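Local coordinates for protein 3-phytase (Klebsiella pneumoniae, PDB 2WNH) that probably hydrolyses phytate by removing a phosphate group, working as a 3-phytase of the histidine acid phosphatase family, at residues Val93-Ser96 against Thr101-Thr104; Ala107-Ala112 against Val118-Ala123; Gln169-Ala174 against Ala208-Thr213; Gly230-Ala233 against Gln237-Ala240. The protein carries 3 engineered substitutions. One frame throughout, in Å; residues are numbered along the deposited sequence.

Contact 1. Residues Val93-Ser96 against Thr101-Thr104; sequences VRAS and TRAT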
loop_
_atom_site.group_PDB
_atom_site.type_symbol
_atom_site.label_atom_id
_atom_site.label_comp_id
_atom_site.label_asym_id
_atom_site.label_seq_id
_atom_site.Cartn_x
_atom_site.Cartn_y
_atom_site.Cartn_z
ATOM N N VAL B 93 21.336 -10.041 -13.164
ATOM C CA VAL B 93 22.295 -9.322 -12.309
ATOM C C VAL B 93 23.541 -10.151 -12.090
ATOM O O VAL B 93 23.474 -11.281 -11.577
ATOM C CB VAL B 93 21.668 -8.946 -10.939
ATOM C CG1 VAL B 93 22.658 -8.132 -10.118
ATOM C CG2 VAL B 93 20.353 -8.153 -11.141
ATOM N N ARG B 94 24.687 -9.591 -12.490
ATOM C CA ARG B 94 25.977 -10.245 -12.297
ATOM C C ARG B 94 26.889 -9.335 -11.451
ATOM O O ARG B 94 27.232 -8.228 -11.858
ATOM C CB ARG B 94 26.615 -10.555 -13.662
ATOM C CG ARG B 94 27.988 -11.234 -13.527
ATOM C CD ARG B 94 28.362 -11.976 -14.792
ATOM N NE ARG B 94 29.776 -12.370 -14.803
ATOM C CZ ARG B 94 30.284 -13.164 -15.731
ATOM N NH1 ARG B 94 29.470 -13.677 -16.662
ATOM N NH2 ARG B 94 31.585 -13.456 -15.730
ATOM N N ALA B 95 27.210 -9.804 -10.251
ATOM C CA ALA B 95 28.036 -9.070 -9.297
ATOM C C ALA B 95 29.418 -9.683 -9.184
ATOM O O ALA B 95 29.570 -10.910 -9.181
ATOM C CB ALA B 95 27.378 -9.050 -7.925
ATOM N N SER B 96 30.421 -8.818 -9.027
ATOM C CA SER B 96 31.747 -9.250 -8.582
ATOM C C SER B 96 31.592 -10.063 -7.265
ATOM O O SER B 96 30.714 -9.744 -6.436
ATOM C CB SER B 96 32.624 -8.010 -8.384
ATOM O OG SER B 96 33.750 -8.342 -7.606
ATOM N N THR B 101 30.132 -6.038 -3.302
ATOM C CA THR B 101 29.474 -5.998 -4.609
ATOM C C THR B 101 28.246 -6.916 -4.647
ATOM O O THR B 101 27.231 -6.534 -5.212
ATOM C CB THR B 101 30.474 -6.349 -5.743
ATOM O OG1 THR B 101 31.304 -7.431 -5.297
ATOM C CG2 THR B 101 31.359 -5.180 -6.032
ATOM N N ARG B 102 28.315 -8.109 -4.053
ATOM C CA ARG B 102 27.113 -8.952 -3.929
ATOM C C ARG B 102 26.006 -8.202 -3.166
ATOM O O ARG B 102 24.843 -8.167 -3.604
ATOM C CB ARG B 102 27.439 -10.291 -3.259
ATOM C CG ARG B 102 28.267 -11.207 -4.176
ATOM C CD ARG B 102 28.508 -12.554 -3.495
ATOM N NE ARG B 102 29.403 -12.468 -2.351
ATOM C CZ ARG B 102 29.104 -12.863 -1.110
ATOM N NH1 ARG B 102 27.910 -13.381 -0.827
ATOM N NH2 ARG B 102 30.013 -12.735 -0.144
ATOM N N ALA B 103 26.363 -7.575 -2.044
ATOM C CA ALA B 103 25.330 -6.945 -1.217
ATOM C C ALA B 103 24.758 -5.709 -1.939
ATOM O O ALA B 103 23.562 -5.434 -1.845
ATOM C CB ALA B 103 25.890 -6.573 0.145
ATOM N N THR B 104 25.596 -4.987 -2.669
ATOM C CA THR B 104 25.137 -3.836 -3.454
ATOM C C THR B 104 24.147 -4.271 -4.555
ATOM O O THR B 104 23.082 -3.638 -4.769
ATOM C CB THR B 104 26.330 -3.086 -4.090
ATOM O OG1 THR B 104 27.113 -2.504 -3.041
ATOM C CG2 THR B 104 25.847 -1.995 -5.038
#
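This is a buried strand-to-helix contact, where strand 91-95 passes through a short connection into helix 99-112. A95, the last residue of the strand, and S96 just after it meet T101 and R102 in the first turns of the helix. Four residues separate the segments, and the CA atoms of A95 and R102 lie 5.4 Å apart. The methyl of A95 points at the helix backbone and reaches T101 O at 3.7 Å, with R102 CA just beyond. T101 supplies the polar part. Its OG1 is 2.6 Å from S96 O, and L98 O is a second acceptor within reach of the same proton, so the hydroxyl sits between two carbonyls of the turn. A chi1 of 41° places T101 OG1 between the backbone N and the carbonyl carbon, facing the S96 backbone, while T101 CG2 lies 3.9 Å from S96 CB. S96 OG is used beyond this pair, in hydrogen bonds with H290 and Q132. R102 passes S96 O with its CG at 3.6 Å. Its chain then bends at chi3 (-69°), NE bonds to P97 O, and the guanidinium makes a cation-pi contact with Y122. T104 links the same helix to H25 and G26 of the family's RHG signature. The arrangement is the strand-loop-helix step of a beta-alpha unit, characteristic of the alpha/beta domain of histidine phosphatases.

Contact 2. Residues Ala107-Ala112 against Val118-Ala123; sequences ALVDGA and VAIHYA. Engineered in segment 118-123: A123 (natural residue Val).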
loop_
_atom_site.group_PDB
_atom_site.type_symbol
_atom_site.label_atom_id
_atom_site.label_comp_id
_atom_site.label_asym_id
_atom_site.label_seq_id
_atom_site.Cartn_x
_atom_site.Cartn_y
_atom_site.Cartn_z
ATOM N N ALA B 107 20.919 -4.963 -2.925
ATOM C CA ALA B 107 20.261 -3.684 -2.602
ATOM C C ALA B 107 19.566 -3.062 -3.804
ATOM O O ALA B 107 18.449 -2.534 -3.665
ATOM C CB ALA B 107 21.254 -2.694 -1.967
ATOM N N LEU B 108 20.193 -3.118 -4.983
ATOM C CA LEU B 108 19.592 -2.492 -6.159
ATOM C C LEU B 108 18.287 -3.160 -6.546
ATOM O O LEU B 108 17.326 -2.445 -6.826
ATOM C CB LEU B 108 20.533 -2.553 -7.373
ATOM C CG LEU B 108 21.651 -1.504 -7.287
ATOM C CD1 LEU B 108 22.790 -1.749 -8.305
ATOM C CD2 LEU B 108 21.107 -0.075 -7.497
ATOM N N VAL B 109 18.240 -4.499 -6.520
ATOM C CA VAL B 109 16.995 -5.200 -6.917
ATOM C C VAL B 109 15.956 -5.221 -5.785
ATOM O O VAL B 109 14.746 -5.241 -6.042
ATOM C CB VAL B 109 17.249 -6.601 -7.530
ATOM C CG1 VAL B 109 17.890 -6.452 -8.904
ATOM C CG2 VAL B 109 18.125 -7.462 -6.597
ATOM N N ASP B 110 16.440 -5.198 -4.540
ATOM C CA ASP B 110 15.599 -4.994 -3.335
ATOM C C ASP B 110 14.778 -3.694 -3.471
ATOM O O ASP B 110 13.574 -3.680 -3.220
ATOM C CB ASP B 110 16.537 -4.917 -2.103
ATOM C CG ASP B 110 15.853 -5.275 -0.772
ATOM O OD1 ASP B 110 14.643 -5.582 -0.701
ATOM O OD2 ASP B 110 16.584 -5.255 0.245
ATOM N N GLY B 111 15.424 -2.619 -3.922
ATOM C CA GLY B 111 14.757 -1.339 -4.161
ATOM C C GLY B 111 13.900 -1.345 -5.421
ATOM O O GLY B 111 12.740 -0.886 -5.424
ATOM N N ALA B 112 14.476 -1.845 -6.508
ATOM C CA ALA B 112 13.807 -1.768 -7.826
ATOM C C ALA B 112 12.556 -2.621 -7.902
ATOM O O ALA B 112 11.630 -2.254 -8.616
ATOM C CB ALA B 112 14.773 -2.130 -8.972
ATOM N N VAL B 118 14.159 -11.016 -5.668
ATOM C CA VAL B 118 14.972 -11.139 -6.885
ATOM C C VAL B 118 16.384 -11.582 -6.502
ATOM O O VAL B 118 17.016 -10.986 -5.613
ATOM C CB VAL B 118 14.990 -9.835 -7.699
ATOM C CG1 VAL B 118 15.833 -10.011 -8.974
ATOM C CG2 VAL B 118 13.542 -9.435 -8.072
ATOM N N ALA B 119 16.848 -12.654 -7.145
ATOM C CA ALA B 119 18.198 -13.177 -6.889
ATOM C C ALA B 119 19.253 -12.509 -7.759
ATOM O O ALA B 119 18.948 -11.843 -8.770
ATOM C CB ALA B 119 18.237 -14.697 -7.075
ATOM N N ILE B 120 20.504 -12.667 -7.347
ATOM C CA ILE B 120 21.629 -12.155 -8.112
ATOM C C ILE B 120 22.553 -13.335 -8.464
ATOM O O ILE B 120 22.365 -14.468 -7.962
ATOM C CB ILE B 120 22.398 -11.037 -7.337
ATOM C CG1 ILE B 120 22.973 -11.598 -6.032
ATOM C CG2 ILE B 120 21.464 -9.843 -7.080
ATOM C CD1 ILE B 120 24.242 -10.915 -5.594
ATOM N N HIS B 121 23.528 -13.091 -9.335
ATOM C CA HIS B 121 24.468 -14.149 -9.747
ATOM C C HIS B 121 25.909 -13.669 -9.580
ATOM O O HIS B 121 26.197 -12.480 -9.736
ATOM C CB HIS B 121 24.216 -14.567 -11.198
ATOM C CG HIS B 121 22.769 -14.814 -11.499
ATOM N ND1 HIS B 121 22.176 -16.049 -11.354
ATOM C CD2 HIS B 121 21.786 -13.963 -11.880
ATOM C CE1 HIS B 121 20.891 -15.956 -11.660
ATOM N NE2 HIS B 121 20.634 -14.707 -11.997
ATOM N N TYR B 122 26.797 -14.588 -9.213
ATOM C CA TYR B 122 28.212 -14.246 -9.065
ATOM C C TYR B 122 29.020 -15.529 -9.227
ATOM O O TYR B 122 28.501 -16.634 -9.015
ATOM C CB TYR B 122 28.486 -13.598 -7.706
ATOM C CG TYR B 122 27.974 -14.387 -6.530
ATOM C CD1 TYR B 122 26.663 -14.217 -6.079
ATOM C CD2 TYR B 122 28.798 -15.302 -5.862
ATOM C CE1 TYR B 122 26.176 -14.936 -5.007
ATOM C CE2 TYR B 122 28.309 -16.036 -4.775
ATOM C CZ TYR B 122 27.000 -15.839 -4.360
ATOM O OH TYR B 122 26.491 -16.537 -3.295
ATOM N N ALA B 123 30.291 -15.369 -9.583
ATOM C CA ALA B 123 31.150 -16.527 -9.842
ATOM C C ALA B 123 31.402 -17.330 -8.569
ATOM O O ALA B 123 31.513 -16.759 -7.490
ATOM C CB ALA B 123 32.463 -16.072 -10.465
HETATM O O HOH W 1 13.426 -7.989 -4.713
#
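V118 N donates a hydrogen bond to a water at 3.3 Å, and the same water donates a weak bond to V109 O. This water bridge is the polar link between the end of helix 99-112 and the irregular chain that follows. The rest is apolar. V109 points from the helix toward V118, and the two side chains cross at about a right angle. Their CB atoms are 3.9 Å apart, and V118 CG1 lies against V109 CG1 at 4.1 Å. V118 brings that methyl over with CG1 anti to its backbone N (chi1 -179°). The other methyl of V109, CG2, turns along the loop. It rests on V118 O at 3.8 Å and on I120 CG2 at 4.1 Å. One valine of the helix therefore serves two alternate residues of the extended chain, while A119 between them points away. Beyond the contact, D110 bonds to Y61 and to H59 and N221 of the second subunit. V109 and I120 both also touch V93 of strand 91-95, and H121 makes backbone bonds with V93 and A95. The loop thus runs beside that strand and packs on helix 99-112, whose A107 and L108 meet helix 58-77.

Contact 3. Residues Gln169-Ala174 against Ala208-Thr213; sequences QLLKQA and ANMVET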
loop_
_atom_site.group_PDB
_atom_site.type_symbol
_atom_site.label_atom_id
_atom_site.label_comp_id
_atom_site.label_asym_id
_atom_site.label_seq_id
_atom_site.Cartn_x
_atom_site.Cartn_y
_atom_site.Cartn_z
ATOM N N GLN B 169 47.773 20.570 1.649
ATOM C CA GLN B 169 47.686 21.316 2.911
ATOM C C GLN B 169 46.329 21.133 3.618
ATOM O O GLN B 169 46.282 20.872 4.827
ATOM C CB GLN B 169 48.024 22.797 2.662
ATOM C CG GLN B 169 47.922 23.716 3.888
ATOM C CD GLN B 169 48.727 23.240 5.106
ATOM O OE1 GLN B 169 49.839 22.700 4.983
ATOM N NE2 GLN B 169 48.165 23.461 6.295
ATOM N N LEU B 170 45.244 21.212 2.850
ATOM C CA LEU B 170 43.901 20.916 3.377
ATOM C C LEU B 170 43.797 19.511 3.943
ATOM O O LEU B 170 43.196 19.323 5.001
ATOM C CB LEU B 170 42.822 21.153 2.320
ATOM C CG LEU B 170 42.639 22.577 1.791
ATOM C CD1 LEU B 170 41.582 22.571 0.725
ATOM C CD2 LEU B 170 42.268 23.559 2.898
ATOM N N LEU B 171 44.372 18.522 3.253
ATOM C CA LEU B 171 44.376 17.153 3.764
ATOM C C LEU B 171 45.181 17.045 5.065
ATOM O O LEU B 171 44.736 16.414 6.020
ATOM C CB LEU B 171 44.878 16.147 2.712
ATOM C CG LEU B 171 44.894 14.663 3.130
ATOM C CD1 LEU B 171 43.468 14.105 3.428
ATOM C CD2 LEU B 171 45.580 13.803 2.097
ATOM N N LYS B 172 46.359 17.670 5.092
ATOM C CA LYS B 172 47.210 17.666 6.285
ATOM C C LYS B 172 46.468 18.229 7.490
ATOM O O LYS B 172 46.485 17.629 8.570
ATOM C CB LYS B 172 48.500 18.463 6.037
ATOM C CG LYS B 172 49.597 18.153 7.042
ATOM C CD LYS B 172 50.867 18.930 6.737
ATOM C CE LYS B 172 52.035 18.454 7.600
ATOM N NZ LYS B 172 53.361 18.839 6.999
ATOM N N GLN B 173 45.807 19.367 7.293
ATOM C CA GLN B 173 44.998 20.009 8.346
ATOM C C GLN B 173 43.935 19.081 8.936
ATOM O O GLN B 173 43.648 19.136 10.139
ATOM C CB GLN B 173 44.300 21.244 7.797
ATOM C CG GLN B 173 45.203 22.441 7.583
ATOM C CD GLN B 173 44.527 23.559 6.794
ATOM O OE1 GLN B 173 45.198 24.435 6.250
ATOM N NE2 GLN B 173 43.200 23.530 6.725
ATOM N N ALA B 174 43.349 18.237 8.087
ATOM C CA ALA B 174 42.259 17.360 8.510
ATOM C C ALA B 174 42.761 16.136 9.267
ATOM O O ALA B 174 42.107 15.687 10.215
ATOM C CB ALA B 174 41.416 16.925 7.286
ATOM N N ALA B 208 45.456 9.494 -1.735
ATOM C CA ALA B 208 44.197 9.148 -2.413
ATOM C C ALA B 208 43.361 8.168 -1.576
ATOM O O ALA B 208 42.133 8.334 -1.505
ATOM C CB ALA B 208 44.488 8.574 -3.813
ATOM N N ASN B 209 44.008 7.179 -0.953
ATOM C CA ASN B 209 43.352 6.274 0.001
ATOM C C ASN B 209 42.706 7.068 1.144
ATOM O O ASN B 209 41.613 6.735 1.611
ATOM C CB ASN B 209 44.351 5.298 0.670
ATOM C CG ASN B 209 44.905 4.230 -0.260
ATOM O OD1 ASN B 209 45.999 3.692 0.001
ATOM N ND2 ASN B 209 44.166 3.886 -1.317
ATOM N N MET B 210 43.418 8.088 1.636
ATOM C CA MET B 210 42.902 8.911 2.733
ATOM C C MET B 210 41.662 9.703 2.312
ATOM O O MET B 210 40.669 9.719 3.028
ATOM C CB MET B 210 43.991 9.854 3.265
ATOM C CG MET B 210 45.068 9.143 4.047
ATOM S SD MET B 210 46.320 10.356 4.575
ATOM C CE MET B 210 47.482 10.203 3.266
ATOM N N VAL B 211 41.736 10.363 1.157
ATOM C CA VAL B 211 40.624 11.151 0.614
ATOM C C VAL B 211 39.382 10.285 0.339
ATOM O O VAL B 211 38.280 10.678 0.693
ATOM C CB VAL B 211 41.062 11.929 -0.639
ATOM C CG1 VAL B 211 39.856 12.531 -1.388
ATOM C CG2 VAL B 211 42.058 13.022 -0.237
ATOM N N GLU B 212 39.566 9.116 -0.263
ATOM C CA GLU B 212 38.434 8.171 -0.431
ATOM C C GLU B 212 37.794 7.804 0.912
ATOM O O GLU B 212 36.564 7.815 1.040
ATOM C CB GLU B 212 38.876 6.914 -1.170
ATOM C CG GLU B 212 37.715 5.939 -1.515
ATOM C CD GLU B 212 36.717 6.489 -2.540
ATOM O OE1 GLU B 212 37.103 7.271 -3.442
ATOM O OE2 GLU B 212 35.522 6.099 -2.459
ATOM N N THR B 213 38.623 7.487 1.904
ATOM C CA THR B 213 38.116 7.143 3.245
ATOM C C THR B 213 37.294 8.292 3.865
ATOM O O THR B 213 36.225 8.057 4.460
ATOM C CB THR B 213 39.270 6.723 4.187
ATOM O OG1 THR B 213 40.001 5.635 3.594
ATOM C CG2 THR B 213 38.736 6.309 5.563
#
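L171 carries this contact from helix 165-175, and its CB points toward helix 204-219. CG stands anti to the backbone N (chi1 -179°), which carries the fork of the side chain to the other helix. CD1 meets V211 CG2 at 4.1 Å. CD2 turns to the other residue and meets M210 CE at 4.2 Å. The leucine tip thus holds two consecutive residues with separate methyls. M210 comes to it by its terminal methyl, and V211 by a branch that lies beside its own backbone N. The backbones stay well apart, with 7.7 Å between the CA atoms of L171 and V211, so side chains alone fill the interface. L171 also touches M207 and L214 on the same helix as M210, and L244 of helix 243-250.

On the exposed side of helix 165-175, Q169 NE2 bonds to Q173 OE1 one turn on, at 3.1 Å and nearly straight (167°). NE2 meets a lone pair of Q173 OE1, in the plane of that side-chain carbonyl. In the other helix T213 OG1 bonds to N209 O at 2.8 Å, on the opposite face of the carbonyl plane from T213 N. E212 forms salt bridges with R24 and R215. L171 enters the hole formed by M207, M210, V211 and L214, as in knobs-into-holes packing, consistent with the helical domain of histidine acid phosphatases.

Contact 4. Residues Gly230-Ala233 against Gln237-Ala240; sequences GKIA and QITA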
loop_
_atom_site.group_PDB
_atom_site.type_symbol
_atom_site.label_atom_id
_atom_site.label_comp_id
_atom_site.label_asym_id
_atom_site.label_seq_id
_atom_site.Cartn_x
_atom_site.Cartn_y
_atom_site.Cartn_z
ATOM N N GLY B 230 36.755 15.710 14.004
ATOM C CA GLY B 230 36.035 16.976 14.085
ATOM C C GLY B 230 36.504 18.087 13.164
ATOM O O GLY B 230 35.930 19.153 13.167
ATOM N N LYS B 231 37.508 17.829 12.332
ATOM C CA LYS B 231 38.090 18.881 11.496
ATOM C C LYS B 231 37.302 19.178 10.208
ATOM O O LYS B 231 37.505 20.227 9.570
ATOM C CB LYS B 231 39.560 18.559 11.169
ATOM C CG LYS B 231 40.485 18.330 12.375
ATOM C CD LYS B 231 40.698 19.597 13.173
ATOM C CE LYS B 231 41.917 19.482 14.092
ATOM N NZ LYS B 231 41.938 20.607 15.084
ATOM N N ILE B 232 36.436 18.245 9.805
ATOM C CA ILE B 232 35.618 18.422 8.599
ATOM C C ILE B 232 34.147 18.445 8.984
ATOM O O ILE B 232 33.641 17.491 9.568
ATOM C CB ILE B 232 35.880 17.330 7.526
ATOM C CG1 ILE B 232 37.316 17.471 6.972
ATOM C CG2 ILE B 232 34.834 17.428 6.394
ATOM C CD1 ILE B 232 37.760 16.367 6.029
ATOM N N ALA B 233 33.476 19.533 8.642
ATOM C CA ALA B 233 32.099 19.732 9.074
ATOM C C ALA B 233 31.108 20.066 7.956
ATOM O O ALA B 233 29.902 20.124 8.192
ATOM C CB ALA B 233 32.060 20.791 10.150
ATOM N N GLN B 237 34.267 20.831 2.163
ATOM C CA GLN B 237 35.593 20.434 2.617
ATOM C C GLN B 237 36.018 19.080 2.065
ATOM O O GLN B 237 37.209 18.834 1.891
ATOM C CB GLN B 237 35.656 20.388 4.131
ATOM C CG GLN B 237 35.630 21.751 4.784
ATOM C CD GLN B 237 35.544 21.628 6.278
ATOM O OE1 GLN B 237 34.494 21.293 6.820
ATOM N NE2 GLN B 237 36.658 21.880 6.961
ATOM N N ILE B 238 35.055 18.188 1.822
ATOM C CA ILE B 238 35.365 16.929 1.130
ATOM C C ILE B 238 35.682 17.230 -0.329
ATOM O O ILE B 238 36.693 16.753 -0.861
ATOM C CB ILE B 238 34.197 15.903 1.245
ATOM C CG1 ILE B 238 33.990 15.503 2.709
ATOM C CG2 ILE B 238 34.442 14.653 0.371
ATOM C CD1 ILE B 238 35.129 14.706 3.310
ATOM N N THR B 239 34.824 18.019 -0.969
ATOM C CA THR B 239 35.013 18.434 -2.370
ATOM C C THR B 239 36.411 19.002 -2.625
ATOM O O THR B 239 37.059 18.663 -3.633
ATOM C CB THR B 239 33.945 19.469 -2.776
ATOM O OG1 THR B 239 32.652 18.875 -2.641
ATOM C CG2 THR B 239 34.148 19.942 -4.210
ATOM N N ALA B 240 36.880 19.840 -1.702
ATOM C CA ALA B 240 38.200 20.468 -1.811
ATOM C C ALA B 240 39.365 19.471 -1.801
ATOM O O ALA B 240 40.441 19.799 -2.287
ATOM C CB ALA B 240 38.377 21.476 -0.686
#
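Q237 lays its amide along the backbone of the loop 230-233, and I232 runs past it in the opposite direction. The Q237 side chain is extended beyond CG, so its amide reaches two peptide groups. OE1 accepts A233 N at 2.7 Å in a fairly straight bond (168°), with the donor tilted from the plane of the side-chain carbonyl. NE2 donates to K231 O at 3.2 Å. That bond is more bent (136°). It uses a lone pair in the plane of the K231 carbonyl, but the acceptor lies about 31° out of the Q237 amide plane. The two bonds together fix the rotation of the amide and tell its oxygen from its nitrogen. OE1 also accepts Q234 N, so two successive backbone N-H groups converge on it.

The rest of the contact is apolar. CG1 of I232 lies beside the backbone N, which leaves CG2 anti to it, and CG2 meets Q237 CB at 3.8 Å. The same CG2 touches I238 CD1 at 4.1 Å, and these two isoleucines cross at about a right angle. I238 continues onto L214, R215 and W218 of helix 204-219, and I232 onto A174 of helix 165-175. K231 leads its end away from the pair. Q234 lies just before helix 235-239, three positions back from Q237. Its N-H bonded to Q237 OE1 resembles one half of a capping box at a helix N-terminus.

In the fold
Contacts 1 and 3 are buried, whereas contacts 2 and 4 are partly open to solvent. Contacts 1 and 2 share helix 99-112, and strand 91-95 of contact 1 runs beside the loop of contact 2. Their centres are about 7 Å apart, and both touch the second subunit. Contacts 3 and 4 form a second group, about 9 Å apart between centres, where L170 CD1 packs on A240 CB. No other chain touches that group. Contacts 2 and 3 lie on opposite sides of the chain centre. Chemistry differs within each group. Contact 3 is purely apolar across the helices, while contact 4 adds amide bonds to its isoleucines. Contact 1 combines a methyl with a hydroxyl set between backbone carbonyls, contact 2 valines with a water.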